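Local atomic coordinates of putative solute-binding component of ABC transporter (Clostridium phytofermentans, PDB entry 4YS6), a protein that probably serves as the sugar-binding component of an ABC transporter, and holds beta-D-glucopyranose in the cleft between its two lobes. Residues K46-W51 / A74-Q79; Q72-S75 / T80-S83; V41-K46 / I121-L126; V211-W216 / D247-G252. All coordinates share one frame; numbering follows the deposited sequence.

Contact 1 (K46-W51 / A74-Q79). With NA (sodium ion), chain G; BGC (beta-D-glucopyranose), chain D.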
loop_
_atom_site.group_PDB
_atom_site.type_symbol
_atom_site.label_atom_id
_atom_site.label_comp_id
_atom_site.label_asym_id
_atom_site.label_seq_id
_atom_site.Cartn_x
_atom_site.Cartn_y
_atom_site.Cartn_z
ATOM N N LYS A 46 4.236 -10.041 8.541
ATOM C CA LYS A 46 5.158 -10.612 7.553
ATOM C C LYS A 46 4.425 -11.277 6.394
ATOM O O LYS A 46 5.057 -11.696 5.421
ATOM C CB LYS A 46 6.066 -11.653 8.218
ATOM C CG LYS A 46 7.087 -11.058 9.149
ATOM C CD LYS A 46 7.979 -12.155 9.723
ATOM C CE LYS A 46 9.005 -11.573 10.682
ATOM N NZ LYS A 46 9.812 -12.622 11.365
ATOM N N ASP A 47 3.099 -11.354 6.477
ATOM C CA ASP A 47 2.306 -12.137 5.510
ATOM C C ASP A 47 1.954 -11.293 4.288
ATOM O O ASP A 47 1.454 -11.806 3.294
ATOM C CB ASP A 47 1.032 -12.678 6.154
ATOM C CG ASP A 47 1.315 -13.725 7.234
ATOM O OD1 ASP A 47 2.213 -14.576 7.034
ATOM O OD2 ASP A 47 0.641 -13.690 8.286
ATOM N N LEU A 48 2.211 -9.992 4.373
ATOM C CA LEU A 48 2.115 -9.085 3.243
ATOM C C LEU A 48 3.558 -8.705 2.931
ATOM O O LEU A 48 4.291 -8.259 3.810
ATOM C CB LEU A 48 1.259 -7.877 3.589
ATOM C CG LEU A 48 -0.223 -8.178 3.827
ATOM C CD1 LEU A 48 -0.929 -7.037 4.487
ATOM C CD2 LEU A 48 -0.907 -8.517 2.526
ATOM N N GLN A 49 4.003 -8.938 1.704
ATOM C CA GLN A 49 5.428 -9.087 1.484
ATOM C C GLN A 49 6.267 -7.880 1.869
ATOM O O GLN A 49 7.308 -8.035 2.507
ATOM C CB GLN A 49 5.725 -9.401 0.026
ATOM C CG GLN A 49 7.148 -9.892 -0.198
ATOM C CD GLN A 49 7.592 -9.669 -1.635
ATOM O OE1 GLN A 49 7.105 -10.310 -2.557
ATOM N NE2 GLN A 49 8.513 -8.755 -1.818
ATOM N N ARG A 50 5.845 -6.692 1.459
ATOM C CA ARG A 50 6.736 -5.543 1.521
ATOM C C ARG A 50 7.277 -5.276 2.929
ATOM O O ARG A 50 8.428 -4.838 3.077
ATOM C CB ARG A 50 6.057 -4.262 0.979
ATOM C CG ARG A 50 4.883 -3.765 1.753
ATOM C CD ARG A 50 4.558 -2.325 1.388
ATOM N NE ARG A 50 5.541 -1.388 1.930
ATOM C CZ ARG A 50 5.399 -0.061 1.883
ATOM N NH1 ARG A 50 4.370 0.484 1.260
ATOM N NH2 ARG A 50 6.305 0.740 2.436
ATOM N N TRP A 51 6.493 -5.564 3.955
ATOM C CA TRP A 51 6.857 -5.173 5.329
ATOM C C TRP A 51 8.058 -5.945 5.813
ATOM O O TRP A 51 8.760 -5.487 6.710
ATOM C CB TRP A 51 5.674 -5.345 6.290
ATOM C CG TRP A 51 4.468 -4.666 5.750
ATOM C CD1 TRP A 51 3.374 -5.273 5.213
ATOM C CD2 TRP A 51 4.244 -3.249 5.608
ATOM N NE1 TRP A 51 2.486 -4.342 4.750
ATOM C CE2 TRP A 51 3.004 -3.092 4.959
ATOM C CE3 TRP A 51 4.976 -2.106 5.955
ATOM C CZ2 TRP A 51 2.466 -1.837 4.678
ATOM C CZ3 TRP A 51 4.441 -0.863 5.648
ATOM C CH2 TRP A 51 3.203 -0.739 5.024
ATOM N N ALA A 74 3.442 -7.795 13.929
ATOM C CA ALA A 74 2.234 -8.055 14.714
ATOM C C ALA A 74 1.207 -9.046 14.128
ATOM O O ALA A 74 0.117 -9.181 14.665
ATOM C CB ALA A 74 1.546 -6.739 14.989
ATOM N N SER A 75 1.562 -9.729 13.043
ATOM C CA SER A 75 0.668 -10.709 12.415
ATOM C C SER A 75 -0.695 -10.123 12.073
ATOM O O SER A 75 -1.700 -10.821 12.067
ATOM C CB SER A 75 0.486 -11.926 13.311
ATOM O OG SER A 75 -0.011 -13.011 12.554
ATOM N N ASN A 76 -0.719 -8.833 11.758
ATOM C CA ASN A 76 -1.967 -8.128 11.419
ATOM C C ASN A 76 -3.029 -8.207 12.518
ATOM O O ASN A 76 -4.238 -8.064 12.265
ATOM C CB ASN A 76 -2.534 -8.655 10.081
ATOM C CG ASN A 76 -2.384 -7.664 8.945
ATOM O OD1 ASN A 76 -1.672 -6.669 9.057
ATOM N ND2 ASN A 76 -3.042 -7.952 7.824
ATOM N N ASP A 77 -2.584 -8.400 13.752
ATOM C CA ASP A 77 -3.462 -8.414 14.916
ATOM C C ASP A 77 -3.280 -7.112 15.704
ATOM O O ASP A 77 -2.200 -6.859 16.242
ATOM C CB ASP A 77 -3.149 -9.638 15.780
ATOM C CG ASP A 77 -3.629 -10.935 15.151
ATOM O OD1 ASP A 77 -4.505 -10.872 14.271
ATOM O OD2 ASP A 77 -3.143 -12.022 15.540
ATOM N N VAL A 78 -4.323 -6.281 15.755
ATOM C CA VAL A 78 -4.222 -4.951 16.357
ATOM C C VAL A 78 -3.780 -4.988 17.819
ATOM O O VAL A 78 -2.920 -4.200 18.225
ATOM C CB VAL A 78 -5.558 -4.198 16.225
ATOM C CG1 VAL A 78 -5.565 -2.893 17.038
ATOM C CG2 VAL A 78 -5.823 -3.902 14.771
ATOM N N GLN A 79 -4.334 -5.891 18.625
ATOM C CA GLN A 79 -3.977 -5.901 20.040
ATOM C C GLN A 79 -2.518 -6.321 20.228
ATOM O O GLN A 79 -1.847 -5.882 21.175
ATOM C CB GLN A 79 -4.915 -6.812 20.833
ATOM C CG GLN A 79 -4.631 -6.811 22.311
ATOM C CD GLN A 79 -4.664 -5.416 22.895
ATOM O OE1 GLN A 79 -3.760 -5.013 23.632
ATOM N NE2 GLN A 79 -5.700 -4.663 22.554
HETATM NA NA NA G . -3.838 -11.904 12.132
HETATM C C2 BGC D . 0.786 0.046 1.511
HETATM C C3 BGC D . 0.840 -0.827 0.300
HETATM C C4 BGC D . 0.624 -2.248 0.613
HETATM C C5 BGC D . -0.614 -2.475 1.424
HETATM C C6 BGC D . -0.757 -3.888 1.949
HETATM C C1 BGC D . -0.582 -0.122 2.202
HETATM O O1 BGC D . -0.689 0.586 3.274
HETATM O O2 BGC D . 0.955 1.408 1.139
HETATM O O3 BGC D . 2.167 -0.612 -0.313
HETATM O O4 BGC D . 0.451 -3.036 -0.591
HETATM O O5 BGC D . -0.559 -1.580 2.576
HETATM O O6 BGC D . 0.450 -4.366 2.522
HETATM O O HOH W 1 -2.120 -13.131 11.063
HETATM O O HOH W 2 -5.558 -10.889 11.315
HETATM O O HOH W 3 -2.904 -13.756 13.592
#
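Leu48 turns CG anti to its carbonyl carbon (chi1 -67°), and this carries CD1 toward Asn76, where it lies 4.1 Å from ND2. Asn76 has a less regular first torsion, chi1 -108°, and its ND2 is the atom nearest the leucine branch. The two segments are the turns after strands 38-43 and 68-73, each running into the helix that follows, at the edge of a periplasmic-binding-protein lobe where the glucose pocket opens. The contact is small and has no direct hydrogen bond across it.

Residues 46-51 bring three side chains to the sugar. CD1 of Leu48 also touches the glucose, 3.6 Å from O6. Trp51 meets the same hydroxyl with its ring edge: NE1 donates to O6 over 3.0 Å, with a bent N-H...O angle of 144°. Arg50 reaches the far end of the sugar, and its NH1 donates to O3. Its guanidinium lies with one face against CH2 of Trp51. Salt bridges to Asp54 and Asp124 further fix its rotation.

Residues 74-77 form a type I' turn, closed by the bond from Asp77 N to Ala74 O. The turn holds a sodium ion away from the sugar. Ser75 O, Asp77 OD1 and three waters bind it. One of these waters also donates to Asp77 OD2, at 2.6 Å.

Contact 2 (Q72-S75 / T80-S83). With NA (sodium ion), chain G.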
loop_
_atom_site.group_PDB
_atom_site.type_symbol
_atom_site.label_atom_id
_atom_site.label_comp_id
_atom_site.label_asym_id
_atom_site.label_seq_id
_atom_site.Cartn_x
_atom_site.Cartn_y
_atom_site.Cartn_z
ATOM N N GLN A 72 9.548 -5.388 15.675
ATOM C CA GLN A 72 8.540 -6.411 15.918
ATOM C C GLN A 72 7.454 -6.355 14.866
ATOM O O GLN A 72 7.118 -5.275 14.350
ATOM C CB GLN A 72 7.931 -6.260 17.312
ATOM C CG GLN A 72 8.949 -6.445 18.425
ATOM C CD GLN A 72 8.315 -6.442 19.797
ATOM O OE1 GLN A 72 7.449 -7.261 20.082
ATOM N NE2 GLN A 72 8.742 -5.516 20.653
ATOM N N TYR A 73 6.945 -7.542 14.540
ATOM C CA TYR A 73 5.849 -7.732 13.588
ATOM C C TYR A 73 4.627 -8.263 14.319
ATOM O O TYR A 73 4.753 -9.143 15.173
ATOM C CB TYR A 73 6.214 -8.723 12.486
ATOM C CG TYR A 73 7.247 -8.216 11.519
ATOM C CD1 TYR A 73 8.592 -8.263 11.835
ATOM C CD2 TYR A 73 6.871 -7.690 10.302
ATOM C CE1 TYR A 73 9.550 -7.799 10.949
ATOM C CE2 TYR A 73 7.815 -7.222 9.402
ATOM C CZ TYR A 73 9.145 -7.267 9.735
ATOM O OH TYR A 73 10.103 -6.810 8.864
ATOM N N ALA A 74 3.442 -7.795 13.929
ATOM C CA ALA A 74 2.234 -8.055 14.714
ATOM C C ALA A 74 1.207 -9.046 14.128
ATOM O O ALA A 74 0.117 -9.181 14.665
ATOM C CB ALA A 74 1.546 -6.739 14.989
ATOM N N SER A 75 1.562 -9.729 13.043
ATOM C CA SER A 75 0.668 -10.709 12.415
ATOM C C SER A 75 -0.695 -10.123 12.073
ATOM O O SER A 75 -1.700 -10.821 12.067
ATOM C CB SER A 75 0.486 -11.926 13.311
ATOM O OG SER A 75 -0.011 -13.011 12.554
ATOM N N THR A 80 -2.012 -7.142 19.313
ATOM C CA THR A 80 -0.611 -7.536 19.372
ATOM C C THR A 80 0.261 -6.322 19.102
ATOM O O THR A 80 1.267 -6.121 19.778
ATOM C CB THR A 80 -0.289 -8.668 18.381
ATOM O OG1 THR A 80 -0.939 -9.862 18.842
ATOM C CG2 THR A 80 1.231 -8.912 18.305
ATOM N N GLN A 81 -0.112 -5.515 18.117
ATOM C CA GLN A 81 0.682 -4.339 17.821
ATOM C C GLN A 81 0.655 -3.358 18.983
ATOM O O GLN A 81 1.683 -2.774 19.327
ATOM C CB GLN A 81 0.205 -3.669 16.542
ATOM C CG GLN A 81 1.054 -2.453 16.213
ATOM C CD GLN A 81 0.849 -2.015 14.784
ATOM O OE1 GLN A 81 -0.230 -1.551 14.409
ATOM N NE2 GLN A 81 1.873 -2.187 13.977
ATOM N N VAL A 82 -0.508 -3.179 19.605
ATOM C CA VAL A 82 -0.593 -2.339 20.785
ATOM C C VAL A 82 0.334 -2.834 21.908
ATOM O O VAL A 82 1.076 -2.046 22.511
ATOM C CB VAL A 82 -2.046 -2.258 21.307
ATOM C CG1 VAL A 82 -2.087 -1.566 22.660
ATOM C CG2 VAL A 82 -2.919 -1.532 20.290
ATOM N N SER A 83 0.303 -4.135 22.189
ATOM C CA SER A 83 1.154 -4.693 23.230
ATOM C C SER A 83 2.633 -4.573 22.872
ATOM O O SER A 83 3.465 -4.328 23.750
ATOM C CB SER A 83 0.781 -6.145 23.484
ATOM O OG SER A 83 -0.529 -6.195 23.994
HETATM NA NA NA G . -3.838 -11.904 12.132
HETATM O O HOH W 1 -2.120 -13.131 11.063
HETATM O O HOH W 2 -5.558 -10.889 11.315
HETATM O O HOH W 3 -2.904 -13.756 13.592
#
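Apolar packing carries most of this contact, and Ala74 is its hub on the strand side. Its CB lies 3.7 Å from CB of Gln81, on the first turn of helix 78-90. Thr80 comes in beside it: CG2 is 4.0 Å from CB of Ala74. That methyl stands anti to the threonine's backbone N, while OG1 is anti to the carbonyl carbon (chi1 -69°). The backbones are close as well, with the CA atoms of Ala74 and Gln81 5.1 Å apart. The carbonyl oxygen of Ala74 is itself approached by Thr80 CB, 3.8 Å away.

The pair joins the end of strand 68-73, an outermost strand of the mixed sheet, to the helix that follows it. This is the strand-to-helix turn of an alpha/beta lobe, with the helix folding back against the sheet.

Polar bonds lead outward from the packed atoms. Gln81 stretches its chain beyond CG, and its amide bonds to the backbone at both ends: OE1 accepts from Ile101 N and NE2 donates to Ala99 O. Gln84 NE2, one turn further along the helix, donates to Tyr73 O.

Next to the packed alanine is the sodium ligand Ser75. In one of its two conformers its OG is hydrogen-bonded to one of the sodium's waters, 2.6 Å away.

Contact 3 (V41-K46 / I121-L126). With BGC (beta-D-glucopyranose), chain D.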
loop_
_atom_site.group_PDB
_atom_site.type_symbol
_atom_site.label_atom_id
_atom_site.label_comp_id
_atom_site.label_asym_id
_atom_site.label_seq_id
_atom_site.Cartn_x
_atom_site.Cartn_y
_atom_site.Cartn_z
ATOM N N VAL A 41 10.590 -0.215 16.196
ATOM C CA VAL A 41 10.049 -0.275 14.852
ATOM C C VAL A 41 8.962 -1.318 14.833
ATOM O O VAL A 41 9.232 -2.505 15.068
ATOM C CB VAL A 41 11.129 -0.628 13.799
ATOM C CG1 VAL A 41 10.534 -0.604 12.382
ATOM C CG2 VAL A 41 12.325 0.338 13.900
ATOM N N ALA A 42 7.729 -0.863 14.604
ATOM C CA ALA A 42 6.570 -1.731 14.663
ATOM C C ALA A 42 5.981 -1.924 13.265
ATOM O O ALA A 42 5.496 -0.969 12.654
ATOM C CB ALA A 42 5.519 -1.157 15.600
HETATM N N MSE A 43 6.012 -3.160 12.776
HETATM C CA MSE A 43 5.513 -3.486 11.434
HETATM C C MSE A 43 4.234 -4.328 11.545
HETATM O O MSE A 43 4.035 -5.015 12.551
HETATM C CB MSE A 43 6.583 -4.248 10.629
HETATM C CG MSE A 43 7.868 -3.462 10.373
HETATM SE SE MSE A 43 7.523 -2.176 8.967
HETATM C CE MSE A 43 8.221 -0.575 9.810
ATOM N N PRO A 44 3.353 -4.257 10.539
ATOM C CA PRO A 44 2.037 -4.895 10.713
ATOM C C PRO A 44 2.024 -6.411 10.623
ATOM O O PRO A 44 1.389 -7.045 11.463
ATOM C CB PRO A 44 1.193 -4.298 9.573
ATOM C CG PRO A 44 2.191 -3.818 8.561
ATOM C CD PRO A 44 3.392 -3.394 9.350
ATOM N N THR A 45 2.725 -6.976 9.651
ATOM C CA THR A 45 2.695 -8.403 9.428
ATOM C C THR A 45 3.798 -8.785 8.472
ATOM O O THR A 45 4.233 -7.957 7.690
ATOM C CB THR A 45 1.351 -8.844 8.858
ATOM O OG1 THR A 45 1.353 -10.252 8.666
ATOM C CG2 THR A 45 1.088 -8.161 7.514
ATOM N N LYS A 46 4.236 -10.041 8.541
ATOM C CA LYS A 46 5.158 -10.612 7.553
ATOM C C LYS A 46 4.425 -11.277 6.394
ATOM O O LYS A 46 5.057 -11.696 5.421
ATOM C CB LYS A 46 6.066 -11.653 8.218
ATOM C CG LYS A 46 7.087 -11.058 9.149
ATOM C CD LYS A 46 7.979 -12.155 9.723
ATOM C CE LYS A 46 9.005 -11.573 10.682
ATOM N NZ LYS A 46 9.812 -12.622 11.365
ATOM N N ILE A 121 6.943 8.486 14.531
ATOM C CA ILE A 121 6.929 8.623 13.078
ATOM C C ILE A 121 5.955 7.587 12.545
ATOM O O ILE A 121 6.094 6.391 12.805
ATOM C CB ILE A 121 8.345 8.429 12.464
ATOM C CG1 ILE A 121 9.312 9.494 12.989
ATOM C CG2 ILE A 121 8.282 8.498 10.963
ATOM C CD1 ILE A 121 10.742 9.272 12.597
ATOM N N ALA A 122 4.944 8.055 11.828
ATOM C CA ALA A 122 4.026 7.160 11.111
ATOM C C ALA A 122 4.733 6.700 9.857
ATOM O O ALA A 122 5.141 7.525 9.035
ATOM C CB ALA A 122 2.761 7.856 10.757
ATOM N N TYR A 123 4.879 5.386 9.718
ATOM C CA TYR A 123 5.597 4.772 8.626
ATOM C C TYR A 123 4.606 4.231 7.608
ATOM O O TYR A 123 3.856 3.308 7.919
ATOM C CB TYR A 123 6.484 3.617 9.136
ATOM C CG TYR A 123 7.379 3.021 8.078
ATOM C CD1 TYR A 123 6.903 2.078 7.184
ATOM C CD2 TYR A 123 8.700 3.407 7.983
ATOM C CE1 TYR A 123 7.728 1.551 6.192
ATOM C CE2 TYR A 123 9.531 2.901 7.015
ATOM C CZ TYR A 123 9.055 1.979 6.126
ATOM O OH TYR A 123 9.908 1.479 5.172
ATOM N N ASP A 124 4.636 4.827 6.413
ATOM C CA ASP A 124 3.856 4.464 5.229
ATOM C C ASP A 124 2.361 4.722 5.341
ATOM O O ASP A 124 1.779 5.320 4.414
ATOM C CB ASP A 124 4.067 3.018 4.827
ATOM C CG ASP A 124 3.549 2.761 3.433
ATOM O OD1 ASP A 124 4.292 3.008 2.444
ATOM O OD2 ASP A 124 2.361 2.409 3.317
ATOM N N ARG A 125 1.758 4.268 6.437
ATOM C CA ARG A 125 0.347 4.493 6.744
ATOM C C ARG A 125 0.187 5.578 7.784
ATOM O O ARG A 125 0.923 5.614 8.761
ATOM C CB ARG A 125 -0.287 3.214 7.277
ATOM C CG ARG A 125 -0.185 2.060 6.281
ATOM C CD ARG A 125 -0.514 0.755 6.967
ATOM N NE ARG A 125 -0.618 -0.350 5.999
ATOM C CZ ARG A 125 -0.927 -1.605 6.325
ATOM N NH1 ARG A 125 -1.123 -1.945 7.583
ATOM N NH2 ARG A 125 -1.041 -2.531 5.385
ATOM N N LEU A 126 -0.776 6.461 7.599
ATOM C CA LEU A 126 -0.948 7.546 8.541
ATOM C C LEU A 126 -1.701 7.070 9.809
ATOM O O LEU A 126 -2.680 6.329 9.736
ATOM C CB LEU A 126 -1.656 8.706 7.855
ATOM C CG LEU A 126 -1.777 10.002 8.652
ATOM C CD1 LEU A 126 -0.427 10.564 9.040
ATOM C CD2 LEU A 126 -2.609 11.030 7.881
HETATM C C2 BGC D . 0.786 0.046 1.511
HETATM C C3 BGC D . 0.840 -0.827 0.300
HETATM C C4 BGC D . 0.624 -2.248 0.613
HETATM C C5 BGC D . -0.614 -2.475 1.424
HETATM C C6 BGC D . -0.757 -3.888 1.949
HETATM C C1 BGC D . -0.582 -0.122 2.202
HETATM O O1 BGC D . -0.689 0.586 3.274
HETATM O O2 BGC D . 0.955 1.408 1.139
HETATM O O3 BGC D . 2.167 -0.612 -0.313
HETATM O O4 BGC D . 0.451 -3.036 -0.591
HETATM O O5 BGC D . -0.559 -1.580 2.576
HETATM O O6 BGC D . 0.450 -4.366 2.522
#
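A selenomethionine methyl sits over an aromatic face here: CE of Met43 is 4.1 Å from the centroid of the Tyr123 ring and 16° off the ring normal. This is a CH-pi contact. The selenium, put in place of sulfur, lies obliquely at 5.1 Å from the same centroid, as in a Met-aromatic pair. Bends at chi2 and chi3 of Met43 swing CE across to the ring. The hydroxyl of Tyr123 bonds to Asp54 OD1.

Strands 38-43 and 119-123 belong to the same sheet, with strand 95-98 between them. The side chains therefore bridge across a strand rather than between neighbours. Beyond the strand ends, CB of Pro44 lies 3.9 Å from NH1 of Arg125, and that nitrogen also donates to Ser100 O.

The loop after strand 119-123 feeds the glucose pocket. Arg125 runs extended from CG to NE and grips the sugar twice. NE donates to O1, and NH2 donates to the ring oxygen O5 at 3.0 Å in a nearly straight bond of 173°. Asp124 OD2 accepts from O2 at 2.8 Å. Together these bonds grasp the anomeric side of the sugar, and the two to O1 and O5 probably hold the guanidinium in one rotation.

Contact 4 (V211-W216 / D247-G252). With BGC (beta-D-glucopyranose), chain D.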
loop_
_atom_site.group_PDB
_atom_site.type_symbol
_atom_site.label_atom_id
_atom_site.label_comp_id
_atom_site.label_asym_id
_atom_site.label_seq_id
_atom_site.Cartn_x
_atom_site.Cartn_y
_atom_site.Cartn_z
ATOM N N VAL A 211 -15.946 -2.173 -2.025
ATOM C CA VAL A 211 -14.814 -2.752 -2.757
ATOM C C VAL A 211 -13.564 -2.964 -1.911
ATOM O O VAL A 211 -12.564 -3.520 -2.396
ATOM C CB VAL A 211 -14.448 -1.882 -3.973
ATOM C CG1 VAL A 211 -15.635 -1.821 -4.913
ATOM C CG2 VAL A 211 -14.039 -0.479 -3.568
ATOM N N ALA A 212 -13.621 -2.529 -0.653
ATOM C CA ALA A 212 -12.509 -2.679 0.272
ATOM C C ALA A 212 -12.272 -4.145 0.593
ATOM O O ALA A 212 -13.202 -4.922 0.663
ATOM C CB ALA A 212 -12.780 -1.912 1.557
ATOM N N THR A 213 -11.011 -4.513 0.767
ATOM C CA THR A 213 -10.640 -5.906 1.028
ATOM C C THR A 213 -10.042 -5.995 2.423
ATOM O O THR A 213 -8.946 -5.508 2.670
ATOM C CB THR A 213 -9.615 -6.448 -0.008
ATOM O OG1 THR A 213 -10.078 -6.215 -1.348
ATOM C CG2 THR A 213 -9.388 -7.977 0.180
ATOM N N ALA A 214 -10.756 -6.649 3.330
ATOM C CA ALA A 214 -10.280 -6.802 4.701
ATOM C C ALA A 214 -8.859 -7.375 4.808
ATOM O O ALA A 214 -8.527 -8.397 4.188
ATOM C CB ALA A 214 -11.256 -7.685 5.470
ATOM N N GLY A 215 -8.010 -6.691 5.581
ATOM C CA GLY A 215 -6.638 -7.101 5.781
ATOM C C GLY A 215 -5.753 -7.104 4.559
ATOM O O GLY A 215 -4.665 -7.679 4.602
ATOM N N TRP A 216 -6.204 -6.480 3.465
ATOM C CA TRP A 216 -5.501 -6.548 2.194
ATOM C C TRP A 216 -5.289 -8.010 1.760
ATOM O O TRP A 216 -4.326 -8.343 1.028
ATOM C CB TRP A 216 -4.158 -5.837 2.281
ATOM C CG TRP A 216 -4.183 -4.334 2.409
ATOM C CD1 TRP A 216 -4.073 -3.583 3.547
ATOM C CD2 TRP A 216 -4.249 -3.402 1.324
ATOM N NE1 TRP A 216 -4.054 -2.249 3.225
ATOM C CE2 TRP A 216 -4.181 -2.112 1.871
ATOM C CE3 TRP A 216 -4.368 -3.541 -0.067
ATOM C CZ2 TRP A 216 -4.211 -0.959 1.069
ATOM C CZ3 TRP A 216 -4.407 -2.398 -0.848
ATOM C CH2 TRP A 216 -4.316 -1.136 -0.283
ATOM N N ASP A 247 -0.749 -5.282 -5.007
ATOM C CA ASP A 247 -0.406 -6.612 -5.482
ATOM C C ASP A 247 -1.068 -7.743 -4.680
ATOM O O ASP A 247 -1.445 -8.750 -5.266
ATOM C CB ASP A 247 1.096 -6.774 -5.473
ATOM C CG ASP A 247 1.793 -6.167 -6.725
ATOM O OD1 ASP A 247 1.137 -5.537 -7.592
ATOM O OD2 ASP A 247 3.032 -6.351 -6.821
ATOM N N SER A 248 -1.254 -7.619 -3.367
ATOM C CA SER A 248 -1.848 -8.746 -2.647
ATOM C C SER A 248 -3.299 -8.945 -3.101
ATOM O O SER A 248 -3.745 -10.101 -3.255
ATOM C CB SER A 248 -1.743 -8.581 -1.115
ATOM O OG SER A 248 -2.494 -7.484 -0.619
ATOM N N THR A 249 -4.026 -7.865 -3.401
ATOM C CA THR A 249 -5.377 -8.044 -3.913
ATOM C C THR A 249 -5.343 -8.504 -5.369
ATOM O O THR A 249 -6.108 -9.396 -5.753
ATOM C CB THR A 249 -6.238 -6.777 -3.762
ATOM O OG1 THR A 249 -5.664 -5.682 -4.469
ATOM C CG2 THR A 249 -6.386 -6.411 -2.285
ATOM N N ALA A 250 -4.435 -7.954 -6.165
ATOM C CA ALA A 250 -4.310 -8.411 -7.546
ATOM C C ALA A 250 -4.003 -9.897 -7.647
ATOM O O ALA A 250 -4.475 -10.581 -8.568
ATOM C CB ALA A 250 -3.242 -7.603 -8.269
ATOM N N LEU A 251 -3.161 -10.395 -6.755
ATOM C CA LEU A 251 -2.831 -11.817 -6.752
ATOM C C LEU A 251 -4.060 -12.703 -6.540
ATOM O O LEU A 251 -4.208 -13.752 -7.173
ATOM C CB LEU A 251 -1.793 -12.107 -5.687
ATOM C CG LEU A 251 -1.251 -13.517 -5.652
ATOM C CD1 LEU A 251 -0.596 -13.852 -6.988
ATOM C CD2 LEU A 251 -0.250 -13.637 -4.515
ATOM N N GLY A 252 -4.931 -12.300 -5.624
ATOM C CA GLY A 252 -6.163 -13.013 -5.364
ATOM C C GLY A 252 -7.062 -12.979 -6.579
ATOM O O GLY A 252 -7.643 -13.980 -6.981
HETATM C C2 BGC D . 0.786 0.046 1.511
HETATM C C3 BGC D . 0.840 -0.827 0.300
HETATM C C4 BGC D . 0.624 -2.248 0.613
HETATM C C5 BGC D . -0.614 -2.475 1.424
HETATM C C6 BGC D . -0.757 -3.888 1.949
HETATM C C1 BGC D . -0.582 -0.122 2.202
HETATM O O1 BGC D . -0.689 0.586 3.274
HETATM O O2 BGC D . 0.955 1.408 1.139
HETATM O O3 BGC D . 2.167 -0.612 -0.313
HETATM O O4 BGC D . 0.451 -3.036 -0.591
HETATM O O5 BGC D . -0.559 -1.580 2.576
HETATM O O6 BGC D . 0.450 -4.366 2.522
#
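The sugar-stacking wall of the glucose pocket is built here, where the loop of residues 211-216 meets the start of helix 247-260. Trp216 supplies the flat surface. Its indole lies against the sugar, with C5 of the glucose 3.6 Å above the ring plane and over its centre. C6 of the glucose comes as close as 3.5 Å to CG of Trp216. These are carbon atoms of the sugar set against an aromatic face, as is common in carbohydrate-binding proteins. The rim of the ring is tied too, because NE1 donates to Asp176, which itself bonds to the glucose.

The helix grips the backbone of the same tryptophan. Ser248 OG donates to Trp216 O over 2.6 Å, in the carbonyl plane, with a C=O...O angle of 145°. Chi1 of 65° sets this hydroxyl between the serine's backbone N and carbonyl carbon, pointing at the loop. Asn246 ND2 bonds to the same hydroxyl and also to the sugar, so a pocket residue is linked to the loop carbonyl. Helix 247-260 and the loop both belong to the lobe built on the parallel four-stranded sheet.

Thr249 packs beside Ser248. Its CG2 approaches the indole obliquely, 4.2 Å from CE3 of Trp216, and lies 3.8 Å from OG1 of Thr213. The two threonine hydroxyls are bonded to other residues: Thr213 OG1 to Thr171 O, and Thr249 OG1 to Asn246 OD1. Within the loop, Trp216 N donates to Thr213 O at 3.0 Å.

From the N terminus, strand 38-43 opens contact 3, which closes a long loop only when strand 119-123 is reached. Contact 1 begins as that first segment ends, sharing Lys46, and closes at residues 74-79. Contact 2 begins on the strand leading into 74-79, shares Ala74 and Ser75, and closes on residues 80-83. Both lie within the span of contact 3. All three tie the first lobe together around one sheet, and Gln72 N bonds to Val41 O between contacts 2 and 3. Contact 4 opens later, at 211-216, and closes at helix 247-260 in the second lobe. Leu48 packs against Ser248 and Arg125 against Trp216, so contacts 1 and 3 meet contact 4 around the glucose. Contact 2 does not touch contact 4.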